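Local coordinates for protein pyocin S8 (PDB 6W0V) that acts as a protein antibiotic through its H-N-H DNase domain, the part described here, which is bound to its cognate immunity protein, at residues Arg38-Lys43 with Arg49-Val54; Pro80-Ala85 with Val116-Met121. The protein carries 1 engineered substitution. All blocks are in the same frame, centred on the assembly; numbering follows the deposited sequence.

Interaction 1: Arg38-Lys43 with Arg49-Val54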
loop_
_atom_site.group_PDB
_atom_site.type_symbol
_atom_site.label_atom_id
_atom_site.label_comp_id
_atom_site.label_asym_id
_atom_site.label_seq_id
_atom_site.Cartn_x
_atom_site.Cartn_y
_atom_site.Cartn_z
ATOM N N ARG A 38 19.766 -5.444 -5.290
ATOM C CA ARG A 38 20.660 -6.107 -6.250
ATOM C C ARG A 38 21.740 -6.866 -5.487
ATOM O O ARG A 38 22.393 -6.295 -4.605
ATOM C CB ARG A 38 21.280 -5.076 -7.184
ATOM C CG ARG A 38 22.276 -5.703 -8.142
ATOM C CD ARG A 38 22.873 -4.682 -9.062
ATOM N NE ARG A 38 23.406 -3.558 -8.311
ATOM C CZ ARG A 38 22.804 -2.387 -8.148
ATOM N NH1 ARG A 38 21.601 -2.168 -8.655
ATOM N NH2 ARG A 38 23.412 -1.446 -7.448
ATOM N N GLY A 39 21.927 -8.129 -5.855
ATOM C CA GLY A 39 23.017 -8.954 -5.315
ATOM C C GLY A 39 22.662 -9.577 -3.982
ATOM O O GLY A 39 23.450 -10.410 -3.468
ATOM N N LYS A 40 21.525 -9.215 -3.410
ATOM C CA LYS A 40 21.115 -9.829 -2.141
ATOM C C LYS A 40 20.312 -11.080 -2.439
ATOM O O LYS A 40 19.688 -11.161 -3.523
ATOM C CB LYS A 40 20.314 -8.837 -1.306
ATOM C CG LYS A 40 21.101 -7.602 -0.924
ATOM C CD LYS A 40 20.328 -6.714 -0.005
ATOM C CE LYS A 40 21.157 -5.564 0.515
ATOM N NZ LYS A 40 20.307 -4.575 1.210
ATOM N N GLU A 41 20.329 -11.996 -1.486
ATOM C CA GLU A 41 19.501 -13.212 -1.535
ATOM C C GLU A 41 18.108 -12.815 -1.055
ATOM O O GLU A 41 17.992 -12.024 -0.103
ATOM C CB GLU A 41 20.052 -14.329 -0.654
ATOM C CG GLU A 41 19.208 -15.587 -0.720
ATOM C CD GLU A 41 19.480 -16.611 0.365
ATOM O OE1 GLU A 41 19.648 -17.790 0.016
ATOM O OE2 GLU A 41 19.499 -16.231 1.553
ATOM N N PHE A 42 17.105 -13.340 -1.728
ATOM C CA PHE A 42 15.694 -13.285 -1.312
ATOM C C PHE A 42 15.202 -14.697 -1.133
ATOM O O PHE A 42 15.554 -15.548 -1.938
ATOM C CB PHE A 42 14.899 -12.480 -2.321
ATOM C CG PHE A 42 15.447 -11.090 -2.330
ATOM C CD1 PHE A 42 15.048 -10.183 -1.369
ATOM C CD2 PHE A 42 16.471 -10.749 -3.192
ATOM C CE1 PHE A 42 15.604 -8.923 -1.344
ATOM C CE2 PHE A 42 17.017 -9.482 -3.168
ATOM C CZ PHE A 42 16.583 -8.574 -2.239
ATOM N N LYS A 43 14.478 -14.943 -0.059
ATOM C CA LYS A 43 14.062 -16.317 0.286
ATOM C C LYS A 43 12.793 -16.648 -0.478
ATOM O O LYS A 43 12.427 -17.808 -0.542
ATOM C CB LYS A 43 13.854 -16.427 1.792
ATOM C CG LYS A 43 15.106 -16.165 2.607
ATOM C CD LYS A 43 16.306 -16.912 2.106
ATOM C CE LYS A 43 16.062 -18.400 2.012
ATOM N NZ LYS A 43 15.766 -19.003 3.333
ATOM N N ARG A 49 9.616 -8.587 -1.974
ATOM C CA ARG A 49 8.591 -7.528 -1.955
ATOM C C ARG A 49 8.769 -6.731 -0.665
ATOM O O ARG A 49 8.678 -5.497 -0.699
ATOM C CB ARG A 49 7.198 -8.134 -2.062
ATOM C CG ARG A 49 6.109 -7.082 -1.964
ATOM C CD ARG A 49 5.601 -6.993 -0.554
ATOM N NE ARG A 49 4.843 -8.191 -0.257
ATOM C CZ ARG A 49 4.467 -8.532 0.963
ATOM N NH1 ARG A 49 3.766 -9.631 1.162
ATOM N NH2 ARG A 49 4.789 -7.754 1.981
ATOM N N GLU A 50 8.966 -7.422 0.447
ATOM C CA GLU A 50 9.119 -6.727 1.742
ATOM C C GLU A 50 10.356 -5.842 1.692
ATOM O O GLU A 50 10.298 -4.684 2.049
ATOM C CB GLU A 50 9.246 -7.718 2.876
ATOM C CG GLU A 50 7.940 -8.369 3.192
ATOM C CD GLU A 50 8.022 -9.285 4.388
ATOM O OE1 GLU A 50 9.118 -9.390 4.975
ATOM O OE2 GLU A 50 6.994 -9.881 4.722
ATOM N N GLN A 51 11.480 -6.384 1.270
ATOM C CA GLN A 51 12.725 -5.603 1.308
ATOM C C GLN A 51 12.583 -4.445 0.333
ATOM O O GLN A 51 13.127 -3.385 0.584
ATOM C CB GLN A 51 13.901 -6.501 0.982
ATOM C CG GLN A 51 14.111 -7.544 2.060
ATOM C CD GLN A 51 15.457 -8.192 1.916
ATOM O OE1 GLN A 51 16.432 -7.532 1.568
ATOM N NE2 GLN A 51 15.494 -9.494 2.153
ATOM N N PHE A 52 11.866 -4.675 -0.753
ATOM C CA PHE A 52 11.584 -3.651 -1.774
ATOM C C PHE A 52 10.889 -2.477 -1.093
ATOM O O PHE A 52 11.365 -1.336 -1.127
ATOM C CB PHE A 52 10.740 -4.300 -2.859
ATOM C CG PHE A 52 10.317 -3.375 -3.951
ATOM C CD1 PHE A 52 9.272 -2.491 -3.763
ATOM C CD2 PHE A 52 10.969 -3.404 -5.169
ATOM C CE1 PHE A 52 8.877 -1.660 -4.791
ATOM C CE2 PHE A 52 10.572 -2.578 -6.198
ATOM C CZ PHE A 52 9.531 -1.704 -6.003
ATOM N N TRP A 53 9.779 -2.773 -0.450
ATOM C CA TRP A 53 8.976 -1.684 0.140
ATOM C C TRP A 53 9.697 -1.101 1.339
ATOM O O TRP A 53 9.570 0.099 1.543
ATOM C CB TRP A 53 7.586 -2.172 0.484
ATOM C CG TRP A 53 6.806 -2.389 -0.763
ATOM C CD1 TRP A 53 6.299 -3.565 -1.212
ATOM C CD2 TRP A 53 6.519 -1.413 -1.773
ATOM N NE1 TRP A 53 5.672 -3.379 -2.405
ATOM C CE2 TRP A 53 5.786 -2.069 -2.777
ATOM C CE3 TRP A 53 6.759 -0.046 -1.908
ATOM C CZ2 TRP A 53 5.294 -1.404 -3.895
ATOM C CZ3 TRP A 53 6.284 0.609 -3.018
ATOM C CH2 TRP A 53 5.565 -0.063 -4.000
ATOM N N VAL A 54 10.428 -1.911 2.088
ATOM C CA VAL A 54 11.259 -1.384 3.198
ATOM C C VAL A 54 12.254 -0.394 2.614
ATOM O O VAL A 54 12.447 0.666 3.183
ATOM C CB VAL A 54 11.954 -2.508 3.970
ATOM C CG1 VAL A 54 13.078 -1.991 4.845
ATOM C CG2 VAL A 54 10.947 -3.291 4.782
HETATM O O HOH W 1 17.169 -5.005 1.207
HETATM O O HOH W 2 16.703 -12.409 2.185
HETATM O O HOH W 3 18.257 -9.596 1.201
#

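Interaction 2: Pro80-Ala85 with Val116-Met121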
loop_
_atom_site.group_PDB
_atom_site.type_symbol
_atom_site.label_atom_id
_atom_site.label_comp_id
_atom_site.label_asym_id
_atom_site.label_seq_id
_atom_site.Cartn_x
_atom_site.Cartn_y
_atom_site.Cartn_z
ATOM N N PRO A 80 2.231 -0.688 -0.278
ATOM C CA PRO A 80 1.342 0.432 -0.035
ATOM C C PRO A 80 0.049 0.234 -0.824
ATOM O O PRO A 80 0.024 -0.277 -1.921
ATOM C CB PRO A 80 2.110 1.658 -0.509
ATOM C CG PRO A 80 3.107 1.110 -1.499
ATOM C CD PRO A 80 3.419 -0.297 -1.035
ATOM N N PHE A 81 -1.041 0.673 -0.228
ATOM C CA PHE A 81 -2.324 0.770 -0.927
ATOM C C PHE A 81 -2.207 1.836 -1.992
ATOM O O PHE A 81 -1.577 2.883 -1.760
ATOM C CB PHE A 81 -3.408 1.171 0.055
ATOM C CG PHE A 81 -3.851 0.034 0.919
ATOM C CD1 PHE A 81 -3.106 -0.352 2.014
ATOM C CD2 PHE A 81 -4.993 -0.678 0.601
ATOM C CE1 PHE A 81 -3.515 -1.416 2.798
ATOM C CE2 PHE A 81 -5.396 -1.743 1.386
ATOM C CZ PHE A 81 -4.651 -2.114 2.478
ATOM N N THR A 82 -2.846 1.580 -3.114
ATOM C CA THR A 82 -3.021 2.596 -4.160
ATOM C C THR A 82 -4.218 3.425 -3.760
ATOM O O THR A 82 -5.034 2.996 -2.940
ATOM C CB THR A 82 -3.261 1.986 -5.538
ATOM O OG1 THR A 82 -4.558 1.409 -5.584
ATOM C CG2 THR A 82 -2.251 0.917 -5.865
ATOM N N PRO A 83 -4.383 4.599 -4.382
ATOM C CA PRO A 83 -5.651 5.298 -4.277
ATOM C C PRO A 83 -6.737 4.316 -4.711
ATOM O O PRO A 83 -6.515 3.459 -5.554
ATOM C CB PRO A 83 -5.515 6.485 -5.225
ATOM C CG PRO A 83 -4.024 6.696 -5.308
ATOM C CD PRO A 83 -3.413 5.310 -5.225
ATOM N N LYS A 84 -7.905 4.469 -4.120
ATOM C CA LYS A 84 -9.057 3.597 -4.402
ATOM C C LYS A 84 -9.299 3.524 -5.909
ATOM O O LYS A 84 -9.602 2.432 -6.391
ATOM C CB LYS A 84 -10.284 4.146 -3.689
ATOM C CG LYS A 84 -11.540 3.358 -3.983
ATOM C CD LYS A 84 -12.704 3.806 -3.185
ATOM C CE LYS A 84 -13.955 3.098 -3.630
ATOM N NZ LYS A 84 -14.968 3.137 -2.558
ATOM N N ALA A 85 -9.156 4.642 -6.619
ATOM C CA ALA A 85 -9.469 4.766 -8.060
ATOM C C ALA A 85 -8.591 3.791 -8.845
ATOM O O ALA A 85 -8.967 3.422 -9.967
ATOM C CB ALA A 85 -9.248 6.183 -8.522
ATOM N N VAL A 116 6.363 -1.224 -11.162
ATOM C CA VAL A 116 5.300 -1.038 -10.153
ATOM C C VAL A 116 4.078 -0.503 -10.885
ATOM O O VAL A 116 4.207 0.388 -11.728
ATOM C CB VAL A 116 5.771 -0.174 -8.988
ATOM C CG1 VAL A 116 4.632 0.057 -8.011
ATOM C CG2 VAL A 116 6.949 -0.838 -8.311
ATOM N N MET A 117 2.945 -1.119 -10.599
ATOM C CA MET A 117 1.677 -0.825 -11.280
ATOM C C MET A 117 0.604 -0.732 -10.217
ATOM O O MET A 117 0.697 -1.419 -9.206
ATOM C CB MET A 117 1.304 -1.954 -12.233
ATOM C CG MET A 117 2.326 -2.172 -13.293
ATOM S SD MET A 117 1.682 -3.396 -14.396
ATOM C CE MET A 117 2.653 -3.046 -15.858
ATOM N N THR A 118 -0.409 0.063 -10.476
ATOM C CA THR A 118 -1.646 -0.045 -9.694
ATOM C C THR A 118 -2.333 -1.328 -10.120
ATOM O O THR A 118 -2.116 -1.813 -11.227
ATOM C CB THR A 118 -2.528 1.166 -9.941
ATOM O OG1 THR A 118 -2.860 1.122 -11.330
ATOM C CG2 THR A 118 -1.829 2.448 -9.555
ATOM N N PRO A 119 -3.178 -1.909 -9.254
ATOM C CA PRO A 119 -3.970 -3.073 -9.633
ATOM C C PRO A 119 -4.735 -2.830 -10.933
ATOM O O PRO A 119 -4.818 -3.727 -11.736
ATOM C CB PRO A 119 -4.916 -3.217 -8.445
ATOM C CG PRO A 119 -4.079 -2.743 -7.288
ATOM C CD PRO A 119 -3.329 -1.554 -7.839
ATOM N N LYS A 120 -5.290 -1.628 -11.085
ATOM C CA LYS A 120 -6.100 -1.257 -12.268
ATOM C C LYS A 120 -5.253 -1.468 -13.521
ATOM O O LYS A 120 -5.762 -2.053 -14.487
ATOM C CB LYS A 120 -6.569 0.192 -12.168
ATOM C CG LYS A 120 -7.474 0.646 -13.297
ATOM C CD LYS A 120 -7.763 2.129 -13.248
ATOM C CE LYS A 120 -8.246 2.679 -14.574
ATOM N NZ LYS A 120 -7.275 2.435 -15.669
ATOM N N MET A 121 -4.004 -1.009 -13.501
ATOM C CA MET A 121 -3.088 -1.186 -14.652
ATOM C C MET A 121 -2.647 -2.647 -14.703
ATOM O O MET A 121 -2.642 -3.226 -15.795
ATOM C CB MET A 121 -1.860 -0.281 -14.539
ATOM C CG MET A 121 -2.139 1.150 -14.944
ATOM S SD MET A 121 -3.203 1.285 -16.413
ATOM C CE MET A 121 -2.333 0.226 -17.566
#

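Interaction 1: Arg38-Lys43 with Arg49-Val54
Gln51 OE1 takes a hydrogen bond of 2.7 Å from water 1 and can take another from water 3, while the same atom lies 3.3 Å from CE1 of Phe42. The motif is a strand-turn-helix: short strand 41-42 leads into helix 45-57, and the helix side carrying Gln51 folds back against the strand, within the DNase domain. The touching is done almost wholly by Phe42 and Gln51. With CG anti to its carbonyl carbon (chi1 -62°), Phe42 sends its ring toward the helix, and CE1 leads. Gln51 CB sits at the ring edge, in its plane, 3.8 Å from Phe42 CE1. Beyond CG the glutamine runs extended past that edge, so its amide group lies by the same carbons, NE2 being 3.6 Å from Phe42 CD1. Amide and ring planes are turned 46° against each other, neither stacked nor perpendicular. Phe48 meets the same ring edge-to-face and Leu37 adds aliphatic packing, so the phenylalanine is buried although the glutamine reaches the water layer. The strongest partner of Gln51 NE2 is Asp47 OD1, one turn earlier in the same helix, and the other oxygen of that carboxylate accepts from Lys43 N; this probably fixes which way round the amide lies. Waters 2 and 3 span the gap to the strand backbone: water 2 lies 2.7 Å from Glu41 O and is held only weakly by Gln51 NE2. Lys40, its chain extended, reaches water 1 with NZ at 3.2 Å; NZ also bonds Gln36 O.

Interaction 2: Pro80-Ala85 with Val116-Met121
Thr82 points its CB toward Thr118 and Pro119, and its two branches do different work. From CB the methyl CG2 goes straight to the proline: it meets Pro119 CD at 3.3 Å, tip to tip and tighter than usual for two carbons. The same methyl lies 4.0 Å from Thr118 CA and an equal 4.0 Å from Thr118 CG2, so it fits into the angle where the strand turns into the helix. The hydroxyl branch turns mainly to its own loop, with OG1 still 3.9 Å from Pro119 CD. A chi1 of 71° sets OG1 between the backbone N and the carbonyl carbon, from where it donates to Pro83 O over 2.8 Å; the donor stands 40° out of the carbonyl plane. That bond ties the loop back on itself just before the 3-10 turn begins at Lys84.

Across the contact, Thr118 is the N-cap of helix 119-122. Its OG1 accepts from Met121 N at 3.3 Å, with an N-H...O angle of 161°, and is also hydrogen-bonded to Glu86 OE2, which lies just beyond the loop segment. One hydroxyl thus caps the helix and links it to the neighbouring chain segment. At the exposed end, Lys120 CD brushes Ala85 O at 3.7 Å before the amine end leads away.

Strand 95-98, strand 114-117 and helix 119-122 are consistent with the ββα finger of H-N-H nucleases, and Thr118 stands at its strand-helix junction. Loop 80-85 runs beside this junction, between helix 68-75, where Pro80 rests on Met74, and the immunity protein, whose Phe51 stacks on Phe81; strand 114-117 lies between strands 27-28 and 95-98.

Overall arrangement
Interactions 1 and 2 lie on opposite sides of the chain's centre, about 21 Å apart between centres, yet their segments touch. Helix 45-57 joins them: Trp53 CD2 packs 3.4 Å from Pro80 CD, and Phe52 CZ lies 3.6 Å from Val116 CG2. Interaction 1 is local, closing a strand onto the next helix through a half-buried aromatic-amide contact with a water-lined margin. Interaction 2 joins parts far apart in sequence and is the more buried, made mainly of methyl and proline carbons, with one hydroxyl bonded to its own loop and the other shared between a helix N-H and Glu86. It also has the more partners on the immunity protein, through loop 80-85.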